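CRISPR-associated protein,CRISPR-associated endonuclease Cas9 (Corynebacterium diphtheriae, PDB 6JOO) uses a guide RNA to recognise matching DNA and, in its natural form, cleaves both strands with RuvC-like and HNH nuclease domains, protecting the bacterium from invading genetic elements. Local coordinates at residues L371-L380 with E392-F400. Sequence-based numbering, arbitrary orientation.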
ATOM      1  N   LEU A 371     -20.013   9.056  35.268  1.00172.71           N
ATOM      2  CA  LEU A 371     -18.684   9.220  34.689  1.00166.76           C
ATOM      3  C   LEU A 371     -17.868   7.937  34.813  1.00162.07           C
ATOM      4  O   LEU A 371     -17.093   7.599  33.910  1.00153.01           O
ATOM      5  CB  LEU A 371     -17.959  10.387  35.363  1.00171.68           C
ATOM      6  CG  LEU A 371     -16.647  10.857  34.725  1.00162.04           C
ATOM      7  CD1 LEU A 371     -16.914  11.599  33.424  1.00154.64           C
ATOM      8  CD2 LEU A 371     -15.829  11.721  35.682  1.00169.21           C
ATOM      9  N   GLU A 372     -18.028   7.210  35.924  1.00175.24           N
ATOM     10  CA  GLU A 372     -17.290   5.965  36.120  1.00165.22           C
ATOM     11  C   GLU A 372     -17.718   4.906  35.114  1.00154.50           C
ATOM     12  O   GLU A 372     -16.879   4.278  34.458  1.00150.66           O
ATOM     13  CB  GLU A 372     -17.488   5.458  37.551  1.00173.36           C
ATOM     14  CG  GLU A 372     -16.648   6.167  38.608  1.00177.66           C
ATOM     15  CD  GLU A 372     -17.026   5.765  40.026  1.00189.49           C
ATOM     16  OE1 GLU A 372     -18.214   5.456  40.265  1.00193.47           O
ATOM     17  OE2 GLU A 372     -16.136   5.752  40.902  1.00193.26           O
ATOM     18  N   GLN A 373     -19.029   4.689  34.981  1.00166.60           N
ATOM     19  CA  GLN A 373     -19.527   3.709  34.026  1.00156.10           C
ATOM     20  C   GLN A 373     -19.300   4.144  32.585  1.00152.75           C
ATOM     21  O   GLN A 373     -19.380   3.309  31.678  1.00160.02           O
ATOM     22  CB  GLN A 373     -21.012   3.439  34.280  1.00157.23           C
ATOM     23  CG  GLN A 373     -21.906   4.664  34.211  1.00161.01           C
ATOM     24  CD  GLN A 373     -23.290   4.403  34.777  1.00167.46           C
ATOM     25  OE1 GLN A 373     -23.924   5.297  35.338  1.00179.13           O
ATOM     26  NE2 GLN A 373     -23.768   3.175  34.629  1.00164.26           N
ATOM     27  N   HIS A 374     -19.015   5.428  32.352  1.00169.86           N
ATOM     28  CA  HIS A 374     -18.608   5.862  31.019  1.00148.47           C
ATOM     29  C   HIS A 374     -17.289   5.215  30.616  1.00140.50           C
ATOM     30  O   HIS A 374     -17.092   4.862  29.447  1.00126.18           O
ATOM     31  CB  HIS A 374     -18.505   7.390  30.974  1.00138.72           C
ATOM     32  CG  HIS A 374     -17.727   7.918  29.809  1.00132.50           C
ATOM     33  ND1 HIS A 374     -16.354   8.044  29.827  1.00130.09           N
ATOM     34  CD2 HIS A 374     -18.130   8.376  28.599  1.00133.11           C
ATOM     35  CE1 HIS A 374     -15.943   8.544  28.676  1.00127.44           C
ATOM     36  NE2 HIS A 374     -17.001   8.754  27.912  1.00130.41           N
ATOM     37  N   ALA A 375     -16.376   5.041  31.576  1.00145.71           N
ATOM     38  CA  ALA A 375     -15.113   4.372  31.282  1.00134.64           C
ATOM     39  C   ALA A 375     -15.326   2.889  31.007  1.00137.83           C
ATOM     40  O   ALA A 375     -14.595   2.289  30.209  1.00127.14           O
ATOM     41  CB  ALA A 375     -14.129   4.570  32.434  1.00127.26           C
HETATM   42  N   MSE A 376     -16.313   2.282  31.658  1.00123.90           N
HETATM   43  CA  MSE A 376     -16.653   0.885  31.419  1.00129.33           C
HETATM   44  C   MSE A 376     -17.074   0.669  29.967  1.00133.31           C
HETATM   45  O   MSE A 376     -16.804  -0.379  29.379  1.00128.02           O
HETATM   46  CB  MSE A 376     -17.764   0.440  32.369  1.00134.78           C
HETATM   47  CG  MSE A 376     -18.229  -0.991  32.180  1.00151.46           C
HETATM   48 SE   MSE A 376     -16.811  -2.301  32.435  1.00170.99          SE
HETATM   49  CE  MSE A 376     -17.910  -3.904  32.531  1.00177.76           C
ATOM     50  N   VAL A 377     -17.734   1.676  29.391  1.00139.16           N
ATOM     51  CA  VAL A 377     -18.138   1.597  27.990  1.00123.28           C
ATOM     52  C   VAL A 377     -16.917   1.623  27.079  1.00120.82           C
ATOM     53  O   VAL A 377     -16.820   0.837  26.128  1.00107.32           O
ATOM     54  CB  VAL A 377     -19.122   2.733  27.655  1.00107.32           C
ATOM     55  CG1 VAL A 377     -19.296   2.865  26.151  1.00 95.68           C
ATOM     56  CG2 VAL A 377     -20.463   2.482  28.325  1.00109.34           C
ATOM     57  N   LYS A 378     -15.965   2.518  27.356  1.00208.41           N
ATOM     58  CA  LYS A 378     -14.761   2.598  26.534  1.00186.17           C
ATOM     59  C   LYS A 378     -13.933   1.321  26.631  1.00183.62           C
ATOM     60  O   LYS A 378     -13.335   0.884  25.640  1.00180.65           O
ATOM     61  CB  LYS A 378     -13.918   3.807  26.942  1.00107.58           C
ATOM     62  CG  LYS A 378     -14.481   5.152  26.510  1.00115.60           C
ATOM     63  CD  LYS A 378     -13.428   6.247  26.633  1.00117.98           C
ATOM     64  CE  LYS A 378     -13.939   7.587  26.117  1.00129.95           C
ATOM     65  NZ  LYS A 378     -14.490   7.493  24.734  1.00127.50           N
ATOM     66  N   ALA A 379     -13.886   0.708  27.815  1.00135.95           N
ATOM     67  CA  ALA A 379     -13.067  -0.487  27.987  1.00139.42           C
ATOM     68  C   ALA A 379     -13.666  -1.683  27.258  1.00143.56           C
ATOM     69  O   ALA A 379     -12.930  -2.514  26.710  1.00146.16           O
ATOM     70  CB  ALA A 379     -12.893  -0.797  29.474  1.00142.32           C
ATOM     71  N   LEU A 380     -14.996  -1.789  27.233  1.00120.71           N
ATOM     72  CA  LEU A 380     -15.637  -2.941  26.610  1.00122.28           C
ATOM     73  C   LEU A 380     -15.688  -2.831  25.093  1.00119.64           C
ATOM     74  O   LEU A 380     -15.640  -3.854  24.402  1.00118.95           O
ATOM     75  CB  LEU A 380     -17.051  -3.122  27.156  1.00136.32           C
ATOM     76  CG  LEU A 380     -17.164  -3.564  28.611  1.00148.57           C
ATOM     77  CD1 LEU A 380     -18.621  -3.802  28.952  1.00142.70           C
ATOM     78  CD2 LEU A 380     -16.334  -4.815  28.857  1.00150.04           C
ATOM     79  N   GLU A 392     -10.845   6.543  37.132  1.00286.96           N
ATOM     80  CA  GLU A 392     -12.013   5.806  36.664  1.00275.31           C
ATOM     81  C   GLU A 392     -11.602   4.509  35.982  1.00268.10           C
ATOM     82  O   GLU A 392     -11.937   3.411  36.443  1.00268.49           O
ATOM     83  CB  GLU A 392     -12.820   6.680  35.706  1.00156.76           C
ATOM     84  CG  GLU A 392     -12.690   8.162  35.990  1.00167.44           C
ATOM     85  CD  GLU A 392     -13.946   8.743  36.598  1.00176.31           C
ATOM     86  OE1 GLU A 392     -15.047   8.281  36.230  1.00177.78           O
ATOM     87  OE2 GLU A 392     -13.834   9.649  37.448  1.00171.28           O
ATOM     88  N   GLY A 393     -10.855   4.625  34.882  1.00172.37           N
ATOM     89  CA  GLY A 393     -10.416   3.443  34.163  1.00163.57           C
ATOM     90  C   GLY A 393      -9.598   2.497  35.021  1.00156.22           C
ATOM     91  O   GLY A 393      -9.685   1.278  34.867  1.00136.74           O
ATOM     92  N   ALA A 394      -8.798   3.042  35.942  1.00140.06           N
ATOM     93  CA  ALA A 394      -8.037   2.181  36.842  1.00143.52           C
ATOM     94  C   ALA A 394      -8.969   1.351  37.716  1.00151.57           C
ATOM     95  O   ALA A 394      -8.679   0.187  38.018  1.00150.05           O
ATOM     96  CB  ALA A 394      -7.085   3.016  37.699  1.00146.51           C
ATOM     97  N   LYS A 395     -10.103   1.928  38.117  1.00156.83           N
ATOM     98  CA  LYS A 395     -11.094   1.168  38.869  1.00157.10           C
ATOM     99  C   LYS A 395     -11.723   0.088  38.000  1.00157.60           C
ATOM    100  O   LYS A 395     -11.883  -1.059  38.434  1.00157.94           O
ATOM    101  CB  LYS A 395     -12.164   2.106  39.427  1.00154.82           C
ATOM    102  N   VAL A 396     -12.083   0.437  36.762  1.00154.16           N
ATOM    103  CA  VAL A 396     -12.614  -0.560  35.836  1.00140.36           C
ATOM    104  C   VAL A 396     -11.568  -1.636  35.571  1.00141.98           C
ATOM    105  O   VAL A 396     -11.878  -2.832  35.518  1.00145.41           O
ATOM    106  CB  VAL A 396     -13.073   0.106  34.527  1.00121.07           C
ATOM    107  CG1 VAL A 396     -13.996  -0.825  33.762  1.00125.95           C
ATOM    108  CG2 VAL A 396     -13.741   1.447  34.804  1.00115.99           C
ATOM    109  N   GLN A 397     -10.310  -1.220  35.406  1.00198.85           N
ATOM    110  CA  GLN A 397      -9.235  -2.177  35.166  1.00203.70           C
ATOM    111  C   GLN A 397      -8.987  -3.048  36.390  1.00224.04           C
ATOM    112  O   GLN A 397      -8.721  -4.249  36.263  1.00215.73           O
ATOM    113  CB  GLN A 397      -7.961  -1.437  34.764  1.00 96.51           C
ATOM    114  N   ALA A 398      -9.060  -2.458  37.585  1.00209.80           N
ATOM    115  CA  ALA A 398      -8.924  -3.243  38.807  1.00210.25           C
ATOM    116  C   ALA A 398     -10.066  -4.242  38.943  1.00214.89           C
ATOM    117  O   ALA A 398      -9.863  -5.372  39.401  1.00219.42           O
ATOM    118  CB  ALA A 398      -8.867  -2.321  40.023  1.00208.15           C
ATOM    119  N   PHE A 399     -11.276  -3.842  38.547  1.00177.50           N
ATOM    120  CA  PHE A 399     -12.385  -4.787  38.499  1.00186.45           C
ATOM    121  C   PHE A 399     -12.121  -5.907  37.495  1.00176.27           C
ATOM    122  O   PHE A 399     -12.618  -7.027  37.672  1.00188.08           O
ATOM    123  CB  PHE A 399     -13.682  -4.039  38.172  1.00197.81           C
ATOM    124  CG  PHE A 399     -14.886  -4.927  38.023  1.00202.63           C
ATOM    125  CD1 PHE A 399     -15.222  -5.838  39.008  1.00204.30           C
ATOM    126  CD2 PHE A 399     -15.699  -4.828  36.904  1.00200.14           C
ATOM    127  CE1 PHE A 399     -16.330  -6.651  38.872  1.00203.44           C
ATOM    128  CE2 PHE A 399     -16.812  -5.635  36.763  1.00199.31           C
ATOM    129  CZ  PHE A 399     -17.130  -6.548  37.749  1.00200.69           C
ATOM    130  N   PHE A 400     -11.311  -5.643  36.462  1.00177.73           N
ATOM    131  CA  PHE A 400     -11.044  -6.638  35.429  1.00163.19           C
ATOM    132  C   PHE A 400     -10.036  -7.693  35.859  1.00158.33           C
ATOM    133  O   PHE A 400      -9.597  -8.475  35.007  1.00153.41           O
ATOM    134  CB  PHE A 400     -10.554  -5.965  34.154  1.00148.55           C
ATOM    135  CG  PHE A 400     -11.656  -5.431  33.285  1.00150.64           C
ATOM    136  CD1 PHE A 400     -12.956  -5.876  33.437  1.00154.57           C
ATOM    137  CD2 PHE A 400     -11.383  -4.495  32.300  1.00151.98           C
ATOM    138  CE1 PHE A 400     -13.970  -5.390  32.632  1.00161.19           C
ATOM    139  CE2 PHE A 400     -12.390  -4.007  31.494  1.00157.24           C
ATOM    140  CZ  PHE A 400     -13.682  -4.453  31.658  1.00161.69           C
TER
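Val396 and Phe400, one turn apart, meet the selenium of Met376 where two helices of the Cas9 alpha-helical lobe form a helix-loop-helix pair. The axes of 371-380 and 392-400 approach to 8.5 Å and cross at -61°. One end of the interface, at Glu392, is polar; the other, at Phe400, is apolar. Gly393, lacking a side chain, and the small Ala375 together keep bulk out of the crossing, their CA atoms 5.6 Å apart. The two gamma carbons of Val396 let it touch two neighbours at once: CG2 packs on Ala375 CB at 3.9 Å, while CG1 turns to Met376. Met376, modelled as selenomethionine, starts out to one side of the partner helix; its flexible chain, bent at chi2 (60°), rests the selenium in the angle between Val396 CG1 and Phe400 CZ. This is a Met-aromatic contact, oblique to the ring, with SE 4.9 Å from the Phe400 centroid. Met376 also touches Leu361 of helix 359-367.

At the polar end Glu392 has the most surface buried by the pair. Its CB rests against Ala375 CB at 4.1 Å, and its bent chain carries the carboxylate across Leu371 at about a right angle. Leu371 and Glu372 make no hydrogen bond to it. The like charges stay apart, Glu372 OE2 lying 5.4 Å from Glu392 OE1, and Glu372 OE1 takes a hydrogen bond from Ser369 N, which would favour its charged form. At the far end the small Ala379 methyl leaves room for the Phe400 ring to come in edge-on, CB 3.8 Å from CE2, and Leu380 CD2 approaches CZ obliquely at 3.9 Å.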